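Local structure of esterase LipW (Mycobacterium marinum, 3QH4) at residues Asp16-Ala21 and Pro295-Ser300. The protein is an esterase of the alpha/beta hydrolase fold that probably cleaves ester bonds with a serine nucleophile. Residues are numbered along the deposited sequence; the frame is centred on the assembly and turned at random.
Sequences DPLLRA and PEWTTS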
ATOM      1  N   ASP A  16      13.836 -15.300  -8.177  1.00  5.21           N
ATOM      2  CA  ASP A  16      13.476 -16.707  -8.107  1.00  5.88           C
ATOM      3  C   ASP A  16      12.916 -17.155  -9.481  1.00  7.46           C
ATOM      4  O   ASP A  16      12.109 -16.445 -10.084  1.00  7.22           O
ATOM      5  CB  ASP A  16      12.400 -16.907  -7.022  1.00  6.16           C
ATOM      6  CG  ASP A  16      12.122 -18.381  -6.750  1.00  8.65           C
ATOM      7  OD1 ASP A  16      11.512 -19.043  -7.603  1.00 10.36           O
ATOM      8  OD2 ASP A  16      12.542 -18.877  -5.671  1.00 10.02           O
ATOM      9  N   PRO A  17      13.308 -18.357  -9.951  1.00  8.60           N
ATOM     10  CA  PRO A  17      12.799 -18.809 -11.260  1.00  9.42           C
ATOM     11  C   PRO A  17      11.264 -18.805 -11.362  1.00  9.05           C
ATOM     12  O   PRO A  17      10.730 -18.529 -12.423  1.00  9.51           O
ATOM     13  CB  PRO A  17      13.337 -20.243 -11.404  1.00 10.65           C
ATOM     14  CG  PRO A  17      14.373 -20.416 -10.350  1.00 12.15           C
ATOM     15  CD  PRO A  17      14.331 -19.260  -9.382  1.00 10.10           C
ATOM     16  N   LEU A  18      10.553 -19.062 -10.277  1.00  9.13           N
ATOM     17  CA  LEU A  18       9.082 -19.080 -10.359  1.00  9.49           C
ATOM     18  C   LEU A  18       8.571 -17.676 -10.632  1.00 10.17           C
ATOM     19  O   LEU A  18       7.615 -17.461 -11.395  1.00 10.34           O
ATOM     20  CB  LEU A  18       8.451 -19.622  -9.061  1.00  9.92           C
ATOM     21  CG  LEU A  18       8.696 -21.085  -8.698  1.00 12.09           C
ATOM     22  CD1 LEU A  18       8.212 -21.404  -7.253  1.00 13.23           C
ATOM     23  CD2 LEU A  18       7.984 -21.992  -9.702  1.00 14.58           C
ATOM     24  N   LEU A  19       9.215 -16.702 -10.006  1.00  9.27           N
ATOM     25  CA  LEU A  19       8.827 -15.330 -10.208  1.00  9.38           C
ATOM     26  C   LEU A  19       9.329 -14.790 -11.532  1.00  9.91           C
ATOM     27  O   LEU A  19       8.600 -14.077 -12.224  1.00  9.12           O
ATOM     28  CB  LEU A  19       9.299 -14.466  -9.024  1.00  8.53           C
ATOM     29  CG  LEU A  19       8.902 -13.003  -9.054  1.00  7.27           C
ATOM     30  CD1 LEU A  19       7.392 -12.827  -8.980  1.00  8.00           C
ATOM     31  CD2 LEU A  19       9.635 -12.301  -7.860  1.00  5.08           C
ATOM     32  N   ARG A  20      10.542 -15.184 -11.918  1.00 10.57           N
ATOM     33  CA  ARG A  20      11.114 -14.840 -13.214  1.00 11.49           C
ATOM     34  C   ARG A  20      10.185 -15.191 -14.373  1.00 12.53           C
ATOM     35  O   ARG A  20      10.165 -14.482 -15.373  1.00 13.02           O
ATOM     36  CB  ARG A  20      12.440 -15.569 -13.411  1.00 12.68           C
ATOM     37  CG  ARG A  20      13.341 -14.955 -14.486  1.00 13.15           C
ATOM     38  CD  ARG A  20      14.559 -15.860 -14.714  1.00 16.19           C
ATOM     39  NE  ARG A  20      15.253 -16.074 -13.462  1.00 14.96           N
ATOM     40  CZ  ARG A  20      15.919 -17.180 -13.126  1.00 18.37           C
ATOM     41  NH1 ARG A  20      16.004 -18.200 -13.984  1.00 17.90           N
ATOM     42  NH2 ARG A  20      16.524 -17.259 -11.934  1.00 15.06           N
ATOM     43  N   ALA A  21       9.440 -16.292 -14.246  1.00 11.59           N
ATOM     44  CA  ALA A  21       8.560 -16.735 -15.313  1.00 12.34           C
ATOM     45  C   ALA A  21       7.412 -15.775 -15.601  1.00 12.46           C
ATOM     46  O   ALA A  21       6.890 -15.762 -16.720  1.00 12.87           O
ATOM     47  CB  ALA A  21       8.006 -18.149 -14.993  1.00 13.20           C
ATOM     48  N   PRO A 295       0.630 -14.821  -6.063  1.00  8.26           N
ATOM     49  CA  PRO A 295       0.171 -14.835  -4.659  1.00  8.56           C
ATOM     50  C   PRO A 295       0.248 -16.210  -3.989  1.00  8.51           C
ATOM     51  O   PRO A 295       0.248 -16.287  -2.753  1.00  9.72           O
ATOM     52  CB  PRO A 295      -1.281 -14.350  -4.737  1.00  8.84           C
ATOM     53  CG  PRO A 295      -1.649 -14.356  -6.160  1.00 11.50           C
ATOM     54  CD  PRO A 295      -0.401 -14.369  -7.007  1.00  9.05           C
ATOM     55  N   GLU A 296       0.370 -17.285  -4.776  1.00  7.97           N
ATOM     56  CA  GLU A 296       0.479 -18.622  -4.163  1.00  8.85           C
ATOM     57  C   GLU A 296       1.926 -19.053  -3.860  1.00  8.25           C
ATOM     58  O   GLU A 296       2.167 -20.094  -3.262  1.00  8.84           O
ATOM     59  CB  GLU A 296      -0.188 -19.694  -5.048  1.00  9.41           C
ATOM     60  CG  GLU A 296      -1.423 -19.265  -5.779  1.00 12.38           C
ATOM     61  CD  GLU A 296      -2.537 -18.764  -4.894  1.00 18.54           C
ATOM     62  OE1 GLU A 296      -2.574 -19.108  -3.695  1.00 19.74           O
ATOM     63  OE2 GLU A 296      -3.386 -18.018  -5.432  1.00 21.61           O
ATOM     64  N   TRP A 297       2.889 -18.262  -4.301  1.00  7.55           N
ATOM     65  CA  TRP A 297       4.269 -18.602  -4.117  1.00  7.07           C
ATOM     66  C   TRP A 297       4.586 -18.639  -2.627  1.00  7.00           C
ATOM     67  O   TRP A 297       4.061 -17.853  -1.865  1.00  5.85           O
ATOM     68  CB  TRP A 297       5.099 -17.527  -4.826  1.00  6.95           C
ATOM     69  CG  TRP A 297       6.607 -17.634  -4.756  1.00  5.86           C
ATOM     70  CD1 TRP A 297       7.367 -18.777  -4.761  1.00  6.32           C
ATOM     71  CD2 TRP A 297       7.516 -16.542  -4.802  1.00  5.98           C
ATOM     72  NE1 TRP A 297       8.701 -18.445  -4.712  1.00  6.56           N
ATOM     73  CE2 TRP A 297       8.818 -17.081  -4.753  1.00  6.15           C
ATOM     74  CE3 TRP A 297       7.355 -15.136  -4.805  1.00  7.26           C
ATOM     75  CZ2 TRP A 297       9.966 -16.280  -4.732  1.00  7.99           C
ATOM     76  CZ3 TRP A 297       8.483 -14.340  -4.791  1.00  6.34           C
ATOM     77  CH2 TRP A 297       9.791 -14.924  -4.749  1.00  5.21           C
ATOM     78  N   THR A 298       5.433 -19.574  -2.215  1.00  6.98           N
ATOM     79  CA  THR A 298       5.795 -19.682  -0.788  1.00  7.59           C
ATOM     80  C   THR A 298       6.253 -18.317  -0.228  1.00  7.01           C
ATOM     81  O   THR A 298       5.931 -17.968   0.892  1.00  6.70           O
ATOM     82  CB  THR A 298       6.879 -20.753  -0.541  1.00  8.95           C
ATOM     83  OG1 THR A 298       7.897 -20.657  -1.550  1.00 11.85           O
ATOM     84  CG2 THR A 298       6.258 -22.133  -0.602  1.00 10.15           C
ATOM     85  N   THR A 299       6.998 -17.545  -1.010  1.00  6.02           N
ATOM     86  CA  THR A 299       7.479 -16.251  -0.515  1.00  6.25           C
ATOM     87  C   THR A 299       6.346 -15.251  -0.277  1.00  5.72           C
ATOM     88  O   THR A 299       6.335 -14.551   0.750  1.00  5.54           O
ATOM     89  CB  THR A 299       8.581 -15.666  -1.441  1.00  5.62           C
ATOM     90  OG1 THR A 299       9.720 -16.533  -1.397  1.00  7.40           O
ATOM     91  CG2 THR A 299       9.005 -14.284  -0.990  1.00  7.29           C
ATOM     92  N   SER A 300       5.400 -15.204  -1.218  1.00  5.31           N
ATOM     93  CA  SER A 300       4.200 -14.392  -1.069  1.00  4.72           C
ATOM     94  C   SER A 300       3.391 -14.846   0.128  1.00  4.50           C
ATOM     95  O   SER A 300       2.883 -14.029   0.895  1.00  4.17           O
ATOM     96  CB  SER A 300       3.349 -14.445  -2.344  1.00  5.17           C
ATOM     97  OG  SER A 300       4.169 -14.029  -3.447  1.00  6.43           O
TER
HETATM   98  O   HOH W   1      10.768 -20.357  -4.197  1.00 10.35           O
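Leu18 and Trp297 mark the nearest approach of the two backbones, with CA atoms 7.9 Å apart, and both segments run into a helix from an N-cap residue, Asp16 on one side and Trp297 on the other. The contact joins the short N-terminal helix 17-20 to the start of helix 298-315, the last helix of this alpha/beta hydrolase fold. It is built round one side chain, the indole of Trp297. Trp297 CG lies anti to its backbone N (chi1 179°), which carries the indole away from its own helix start to the N-terminal helix. Leu19 CB lies over one face of the indole, toward its rim, and Thr299 CB of its own segment lies over the other. Leu19 CD2 touches the six-membered ring at CZ3 (3.9 Å). Leu18 CD1 meets the pyrrole end obliquely, 3.7 Å from Trp297 CD1. Between these leucines, Asp16 CB packs 3.4 Å from Trp297 CZ2. The Asp16 carboxylate plane is turned 62° from the indole plane. Asp16 OD1 caps helix 17-20. It accepts from Leu18 N at 2.8 Å through its anti lone pair. Leu19 also packs on Phe290 and Leu293, so the contact extends to helix 290-293. The polar link is a water in the indole plane, which accepts from Trp297 NE1 at 2.9 Å and donates to Asp16 OD2 at 2.7 Å.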